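Local structure of reducing end xylose-releasing exo-oligoxylanase (Bacillus halodurans, 1WU4) at residues M101-S113 with T164-M177. The protein hydrolyses xylooligosaccharides of three or more units, releasing xylose from the reducing end with inversion of the anomeric configuration. The protein carries 1 engineered substitution. Residues are numbered along the deposited sequence; the frame is centred on the assembly and turned at random.
Sequences MTEGVHAGYFAWS and TCVHNGEGGPGHPM
One face of the Tyr-109 ring carries the methyl of Met-177: CE stands 3.7 Å from the ring centroid, 17° off the normal, a CH-pi contact shifted toward CD1. Extended beyond CG (chi2 -172°, chi3 161°), the methionine lays CG, SD and CE along the ring; SD stands obliquely, 3.8 Å from Tyr-109 CE1, a Met-aromatic contact. At the ring's edge lie the CA of Cys-165 and, in the ring plane, His-175 O. Tyr-109 OH donates to His-175 O at 2.8 Å, on a lone pair within the carbonyl plane. A phenylalanine in place of Tyr-109 would keep the ring but would probably leave His-175 O without its hydroxyl donor. Thr-164 CG2 comes in obliquely, 3.6 Å from Tyr-109 CE1. Further along, Val-105 CG2 sits 3.4 Å from Pro-173 O and meets the His-175 ring at its edge. Two waters bridge the segments: one joins backbone atoms Val-105 O and His-175 N, the other Gly-108 O and the Thr-164 hydroxyl OG1. In this (alpha/alpha)6 barrel, the contact ties the loop between helix 85-99 and strand 113-114 to the C-terminal end of helix 154-167 and the loop beyond, with Glu-130 of helix 127-144 touching both Tyr-109 and Met-177.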
ATOM      1  N   MET A 101      -5.368 -19.729  -4.098  1.00  9.76           N
ATOM      2  CA  MET A 101      -5.836 -20.946  -3.450  1.00 10.15           C
ATOM      3  C   MET A 101      -7.157 -21.471  -3.989  1.00 10.59           C
ATOM      4  O   MET A 101      -8.153 -20.754  -4.039  1.00 12.76           O
ATOM      5  CB  MET A 101      -5.963 -20.715  -1.944  1.00 10.32           C
ATOM      6  CG  MET A 101      -4.642 -20.398  -1.266  1.00 12.27           C
ATOM      7  SD  MET A 101      -4.787 -20.182   0.520  1.00 10.75           S
ATOM      8  CE  MET A 101      -5.384 -18.489   0.613  1.00  9.61           C
ATOM      9  N   THR A 102      -7.159 -22.739  -4.383  1.00 12.10           N
ATOM     10  CA  THR A 102      -8.360 -23.374  -4.902  1.00 11.53           C
ATOM     11  C   THR A 102      -8.996 -24.270  -3.846  1.00 11.55           C
ATOM     12  O   THR A 102     -10.125 -24.725  -4.015  1.00 15.95           O
ATOM     13  CB  THR A 102      -8.047 -24.247  -6.128  1.00 15.36           C
ATOM     14  OG1 THR A 102      -7.063 -25.225  -5.774  1.00 18.52           O
ATOM     15  CG2 THR A 102      -7.531 -23.395  -7.276  1.00 18.31           C
ATOM     16  N   GLU A 103      -8.273 -24.513  -2.756  1.00 11.99           N
ATOM     17  CA  GLU A 103      -8.767 -25.386  -1.695  1.00 12.29           C
ATOM     18  C   GLU A 103      -8.664 -24.750  -0.315  1.00 12.16           C
ATOM     19  O   GLU A 103      -7.934 -23.778  -0.116  1.00 12.62           O
ATOM     20  CB  GLU A 103      -7.974 -26.694  -1.700  1.00 17.43           C
ATOM     21  CG  GLU A 103      -7.823 -27.315  -3.078  1.00 21.02           C
ATOM     22  CD  GLU A 103      -6.822 -28.454  -3.102  1.00 28.55           C
ATOM     23  OE1 GLU A 103      -5.662 -28.243  -2.687  1.00 31.39           O
ATOM     24  OE2 GLU A 103      -7.194 -29.559  -3.545  1.00 32.51           O
ATOM     25  N   GLY A 104      -9.397 -25.311   0.640  1.00 13.69           N
ATOM     26  CA  GLY A 104      -9.357 -24.794   1.994  1.00 13.74           C
ATOM     27  C   GLY A 104     -10.364 -23.694   2.258  1.00 11.56           C
ATOM     28  O   GLY A 104     -11.060 -23.237   1.349  1.00 12.27           O
ATOM     29  N   VAL A 105     -10.424 -23.257   3.510  1.00 10.47           N
ATOM     30  CA  VAL A 105     -11.365 -22.224   3.918  1.00 10.46           C
ATOM     31  C   VAL A 105     -11.106 -20.880   3.237  1.00 13.06           C
ATOM     32  O   VAL A 105     -12.009 -20.049   3.141  1.00 12.88           O
ATOM     33  CB  VAL A 105     -11.345 -22.044   5.460  1.00 12.04           C
ATOM     34  CG1 VAL A 105     -10.126 -21.250   5.889  1.00 14.52           C
ATOM     35  CG2 VAL A 105     -12.633 -21.379   5.923  1.00 14.86           C
ATOM     36  N   HIS A 106      -9.885 -20.671   2.754  1.00 10.05           N
ATOM     37  CA  HIS A 106      -9.546 -19.418   2.089  1.00 11.13           C
ATOM     38  C   HIS A 106      -9.459 -19.541   0.569  1.00  8.87           C
ATOM     39  O   HIS A 106      -8.800 -18.741  -0.096  1.00  9.87           O
ATOM     40  CB  HIS A 106      -8.241 -18.855   2.662  1.00 10.03           C
ATOM     41  CG  HIS A 106      -8.339 -18.481   4.110  1.00 10.23           C
ATOM     42  ND1 HIS A 106      -7.553 -19.056   5.085  1.00 14.12           N
ATOM     43  CD2 HIS A 106      -9.159 -17.612   4.751  1.00 11.57           C
ATOM     44  CE1 HIS A 106      -7.884 -18.560   6.264  1.00 15.24           C
ATOM     45  NE2 HIS A 106      -8.855 -17.683   6.089  1.00 13.82           N
ATOM     46  N   ALA A 107     -10.136 -20.544   0.018  1.00 10.47           N
ATOM     47  CA  ALA A 107     -10.156 -20.730  -1.427  1.00 11.34           C
ATOM     48  C   ALA A 107     -10.707 -19.432  -2.017  1.00 11.12           C
ATOM     49  O   ALA A 107     -11.692 -18.887  -1.517  1.00 12.07           O
ATOM     50  CB  ALA A 107     -11.059 -21.906  -1.795  1.00 12.22           C
ATOM     51  N   GLY A 108     -10.068 -18.930  -3.067  1.00 10.94           N
ATOM     52  CA  GLY A 108     -10.519 -17.688  -3.673  1.00 10.89           C
ATOM     53  C   GLY A 108      -9.613 -16.528  -3.301  1.00 11.52           C
ATOM     54  O   GLY A 108      -9.680 -15.456  -3.905  1.00 10.90           O
ATOM     55  N   TYR A 109      -8.775 -16.740  -2.290  1.00  9.31           N
ATOM     56  CA  TYR A 109      -7.826 -15.729  -1.839  1.00  9.90           C
ATOM     57  C   TYR A 109      -6.415 -16.195  -2.196  1.00  8.72           C
ATOM     58  O   TYR A 109      -6.233 -17.290  -2.737  1.00  9.72           O
ATOM     59  CB  TYR A 109      -7.935 -15.512  -0.327  1.00 10.22           C
ATOM     60  CG  TYR A 109      -9.251 -14.919   0.139  1.00  9.85           C
ATOM     61  CD1 TYR A 109      -9.804 -13.803  -0.491  1.00  9.45           C
ATOM     62  CD2 TYR A 109      -9.907 -15.434   1.256  1.00  8.64           C
ATOM     63  CE1 TYR A 109     -10.975 -13.209  -0.012  1.00  8.99           C
ATOM     64  CE2 TYR A 109     -11.076 -14.850   1.743  1.00  8.97           C
ATOM     65  CZ  TYR A 109     -11.601 -13.740   1.106  1.00  8.84           C
ATOM     66  OH  TYR A 109     -12.736 -13.146   1.610  1.00 10.46           O
ATOM     67  N   PHE A 110      -5.420 -15.372  -1.883  1.00  9.40           N
ATOM     68  CA  PHE A 110      -4.030 -15.691  -2.200  1.00  8.81           C
ATOM     69  C   PHE A 110      -3.188 -15.961  -0.954  1.00  9.25           C
ATOM     70  O   PHE A 110      -3.192 -15.171  -0.011  1.00  9.86           O
ATOM     71  CB  PHE A 110      -3.419 -14.533  -2.995  1.00 10.55           C
ATOM     72  CG  PHE A 110      -4.103 -14.275  -4.310  1.00 10.86           C
ATOM     73  CD1 PHE A 110      -3.604 -14.825  -5.487  1.00 11.82           C
ATOM     74  CD2 PHE A 110      -5.269 -13.516  -4.368  1.00 14.02           C
ATOM     75  CE1 PHE A 110      -4.255 -14.626  -6.703  1.00 11.80           C
ATOM     76  CE2 PHE A 110      -5.928 -13.313  -5.580  1.00 12.21           C
ATOM     77  CZ  PHE A 110      -5.419 -13.868  -6.749  1.00 14.23           C
ATOM     78  N   ALA A 111      -2.470 -17.084  -0.952  1.00  9.95           N
ATOM     79  CA  ALA A 111      -1.613 -17.442   0.178  1.00 10.33           C
ATOM     80  C   ALA A 111      -0.663 -16.268   0.390  1.00  9.76           C
ATOM     81  O   ALA A 111       0.033 -15.855  -0.537  1.00 10.46           O
ATOM     82  CB  ALA A 111      -0.837 -18.715  -0.136  1.00 10.83           C
ATOM     83  N   TRP A 112      -0.615 -15.742   1.610  1.00 11.47           N
ATOM     84  CA  TRP A 112       0.200 -14.561   1.876  1.00  9.65           C
ATOM     85  C   TRP A 112       1.709 -14.695   1.731  1.00 10.99           C
ATOM     86  O   TRP A 112       2.386 -13.724   1.375  1.00 10.17           O
ATOM     87  CB  TRP A 112      -0.125 -13.986   3.264  1.00 10.75           C
ATOM     88  CG  TRP A 112       0.609 -14.620   4.405  1.00 12.97           C
ATOM     89  CD1 TRP A 112       0.277 -15.766   5.067  1.00 11.23           C
ATOM     90  CD2 TRP A 112       1.807 -14.132   5.019  1.00 12.01           C
ATOM     91  NE1 TRP A 112       1.194 -16.021   6.062  1.00 14.44           N
ATOM     92  CE2 TRP A 112       2.144 -15.032   6.053  1.00 13.82           C
ATOM     93  CE3 TRP A 112       2.627 -13.018   4.795  1.00 14.62           C
ATOM     94  CZ2 TRP A 112       3.271 -14.853   6.864  1.00 14.48           C
ATOM     95  CZ3 TRP A 112       3.749 -12.841   5.601  1.00 17.04           C
ATOM     96  CH2 TRP A 112       4.058 -13.755   6.624  1.00 16.92           C
ATOM     97  N   SER A 113       2.232 -15.886   1.998  1.00 12.03           N
ATOM     98  CA  SER A 113       3.668 -16.124   1.915  1.00  9.47           C
ATOM     99  C   SER A 113       4.006 -17.435   1.223  1.00 11.17           C
ATOM    100  O   SER A 113       3.472 -18.485   1.573  1.00 12.81           O
ATOM    101  CB  SER A 113       4.277 -16.126   3.320  1.00 14.67           C
ATOM    102  OG  SER A 113       5.636 -16.528   3.289  1.00 13.58           O
ATOM    103  N   THR A 164     -15.394 -11.947  -4.013  1.00 11.54           N
ATOM    104  CA  THR A 164     -15.045 -12.857  -2.931  1.00 11.34           C
ATOM    105  C   THR A 164     -14.793 -12.082  -1.638  1.00  9.15           C
ATOM    106  O   THR A 164     -15.285 -12.454  -0.573  1.00 10.59           O
ATOM    107  CB  THR A 164     -13.783 -13.668  -3.284  1.00 11.93           C
ATOM    108  OG1 THR A 164     -13.989 -14.341  -4.533  1.00 12.39           O
ATOM    109  CG2 THR A 164     -13.483 -14.695  -2.201  1.00 12.08           C
ATOM    110  N   CYS A 165     -14.029 -10.998  -1.740  1.00  9.58           N
ATOM    111  CA  CYS A 165     -13.706 -10.174  -0.579  1.00  8.98           C
ATOM    112  C   CYS A 165     -14.934  -9.687   0.182  1.00 10.04           C
ATOM    113  O   CYS A 165     -14.894  -9.552   1.401  1.00 10.41           O
ATOM    114  CB  CYS A 165     -12.872  -8.965  -1.004  1.00  9.12           C
ATOM    115  SG  CYS A 165     -11.212  -9.368  -1.592  1.00 10.62           S
ATOM    116  N   VAL A 166     -16.019  -9.430  -0.540  1.00 10.85           N
ATOM    117  CA  VAL A 166     -17.241  -8.936   0.085  1.00 10.78           C
ATOM    118  C   VAL A 166     -18.266 -10.014   0.431  1.00 13.04           C
ATOM    119  O   VAL A 166     -18.900  -9.956   1.487  1.00 12.37           O
ATOM    120  CB  VAL A 166     -17.938  -7.893  -0.831  1.00 11.45           C
ATOM    121  CG1 VAL A 166     -19.248  -7.430  -0.206  1.00 13.29           C
ATOM    122  CG2 VAL A 166     -17.018  -6.710  -1.063  1.00 10.14           C
ATOM    123  N   HIS A 167     -18.404 -11.006  -0.443  1.00 11.74           N
ATOM    124  CA  HIS A 167     -19.413 -12.048  -0.270  1.00 11.89           C
ATOM    125  C   HIS A 167     -19.005 -13.426   0.231  1.00 13.54           C
ATOM    126  O   HIS A 167     -19.873 -14.269   0.465  1.00 14.20           O
ATOM    127  CB  HIS A 167     -20.167 -12.208  -1.590  1.00 11.26           C
ATOM    128  CG  HIS A 167     -20.912 -10.979  -2.003  1.00 12.16           C
ATOM    129  ND1 HIS A 167     -22.182 -10.693  -1.549  1.00 14.54           N
ATOM    130  CD2 HIS A 167     -20.549  -9.938  -2.787  1.00 11.78           C
ATOM    131  CE1 HIS A 167     -22.568  -9.528  -2.036  1.00 13.38           C
ATOM    132  NE2 HIS A 167     -21.596  -9.047  -2.789  1.00 11.32           N
ATOM    133  N   ASN A 168     -17.711 -13.672   0.400  1.00 13.15           N
ATOM    134  CA  ASN A 168     -17.268 -14.987   0.860  1.00 13.65           C
ATOM    135  C   ASN A 168     -17.984 -15.382   2.150  1.00 14.66           C
ATOM    136  O   ASN A 168     -18.117 -14.577   3.072  1.00 15.48           O
ATOM    137  CB  ASN A 168     -15.757 -14.995   1.093  1.00 11.18           C
ATOM    138  CG  ASN A 168     -15.148 -16.374   0.916  1.00 12.82           C
ATOM    139  OD1 ASN A 168     -14.075 -16.664   1.446  1.00 16.31           O
ATOM    140  ND2 ASN A 168     -15.823 -17.227   0.153  1.00 15.79           N
ATOM    141  N   GLY A 169     -18.446 -16.627   2.207  1.00 19.85           N
ATOM    142  CA  GLY A 169     -19.140 -17.102   3.390  1.00 23.51           C
ATOM    143  C   GLY A 169     -20.627 -17.292   3.165  1.00 28.61           C
ATOM    144  O   GLY A 169     -21.280 -18.057   3.877  1.00 28.97           O
ATOM    145  N   GLU A 170     -21.168 -16.592   2.174  1.00 29.18           N
ATOM    146  CA  GLU A 170     -22.587 -16.695   1.861  1.00 33.07           C
ATOM    147  C   GLU A 170     -22.900 -18.052   1.243  1.00 36.34           C
ATOM    148  O   GLU A 170     -23.987 -18.597   1.434  1.00 38.50           O
ATOM    149  CB  GLU A 170     -22.994 -15.572   0.905  1.00 32.54           C
ATOM    150  CG  GLU A 170     -22.865 -14.184   1.512  1.00 33.34           C
ATOM    151  CD  GLU A 170     -23.145 -13.076   0.516  1.00 32.08           C
ATOM    152  OE1 GLU A 170     -23.131 -11.897   0.924  1.00 35.17           O
ATOM    153  OE2 GLU A 170     -23.373 -13.382  -0.673  1.00 32.74           O
ATOM    154  N   GLY A 171     -21.936 -18.596   0.506  1.00 37.41           N
ATOM    155  CA  GLY A 171     -22.129 -19.887  -0.127  1.00 39.65           C
ATOM    156  C   GLY A 171     -21.038 -20.884   0.219  1.00 39.73           C
ATOM    157  O   GLY A 171     -20.712 -21.757  -0.586  1.00 41.13           O
ATOM    158  N   GLY A 172     -20.474 -20.757   1.417  1.00 38.58           N
ATOM    159  CA  GLY A 172     -19.420 -21.663   1.840  1.00 36.59           C
ATOM    160  C   GLY A 172     -18.931 -21.380   3.250  1.00 35.02           C
ATOM    161  O   GLY A 172     -19.448 -20.481   3.914  1.00 35.14           O
ATOM    162  N   PRO A 173     -17.936 -22.137   3.739  1.00 32.54           N
ATOM    163  CA  PRO A 173     -17.389 -21.948   5.086  1.00 30.16           C
ATOM    164  C   PRO A 173     -16.413 -20.777   5.167  1.00 25.75           C
ATOM    165  O   PRO A 173     -15.874 -20.480   6.230  1.00 24.83           O
ATOM    166  CB  PRO A 173     -16.707 -23.282   5.361  1.00 30.75           C
ATOM    167  CG  PRO A 173     -16.166 -23.636   4.017  1.00 32.28           C
ATOM    168  CD  PRO A 173     -17.331 -23.316   3.094  1.00 32.18           C
ATOM    169  N   GLY A 174     -16.192 -20.115   4.035  1.00 22.51           N
ATOM    170  CA  GLY A 174     -15.273 -18.993   4.004  1.00 15.67           C
ATOM    171  C   GLY A 174     -15.793 -17.748   4.697  1.00 16.98           C
ATOM    172  O   GLY A 174     -16.919 -17.717   5.192  1.00 18.99           O
ATOM    173  N   HIS A 175     -14.957 -16.718   4.742  1.00 13.59           N
ATOM    174  CA  HIS A 175     -15.329 -15.459   5.373  1.00 15.79           C
ATOM    175  C   HIS A 175     -14.863 -14.293   4.511  1.00 13.55           C
ATOM    176  O   HIS A 175     -13.872 -14.400   3.792  1.00 13.30           O
ATOM    177  CB  HIS A 175     -14.697 -15.349   6.762  1.00 21.45           C
ATOM    178  CG  HIS A 175     -15.011 -16.503   7.662  1.00 28.52           C
ATOM    179  ND1 HIS A 175     -14.525 -17.774   7.439  1.00 32.19           N
ATOM    180  CD2 HIS A 175     -15.761 -16.579   8.786  1.00 31.86           C
ATOM    181  CE1 HIS A 175     -14.963 -18.582   8.388  1.00 32.63           C
ATOM    182  NE2 HIS A 175     -15.715 -17.883   9.218  1.00 32.27           N
ATOM    183  N   PRO A 176     -15.575 -13.160   4.576  1.00 11.67           N
ATOM    184  CA  PRO A 176     -15.204 -11.984   3.786  1.00 10.38           C
ATOM    185  C   PRO A 176     -14.008 -11.253   4.394  1.00  9.46           C
ATOM    186  O   PRO A 176     -13.652 -11.489   5.550  1.00 11.00           O
ATOM    187  CB  PRO A 176     -16.472 -11.139   3.827  1.00 11.08           C
ATOM    188  CG  PRO A 176     -16.978 -11.404   5.217  1.00 14.07           C
ATOM    189  CD  PRO A 176     -16.804 -12.908   5.354  1.00 15.32           C
ATOM    190  N   MET A 177     -13.385 -10.379   3.610  1.00 10.02           N
ATOM    191  CA  MET A 177     -12.244  -9.613   4.098  1.00  9.66           C
ATOM    192  C   MET A 177     -12.673  -8.265   4.663  1.00  9.10           C
ATOM    193  O   MET A 177     -11.854  -7.522   5.201  1.00 10.84           O
ATOM    194  CB  MET A 177     -11.211  -9.415   2.992  1.00 10.57           C
ATOM    195  CG  MET A 177     -10.426 -10.675   2.683  1.00 11.13           C
ATOM    196  SD  MET A 177      -9.078 -10.372   1.543  1.00 10.32           S
ATOM    197  CE  MET A 177      -8.066 -11.810   1.836  1.00 11.02           C
TER
HETATM  198  O   HOH W   1     -12.273 -17.477   4.117  1.00 15.60           O
HETATM  199  O   HOH W   2     -11.557 -14.767  -5.754  1.00 13.38           O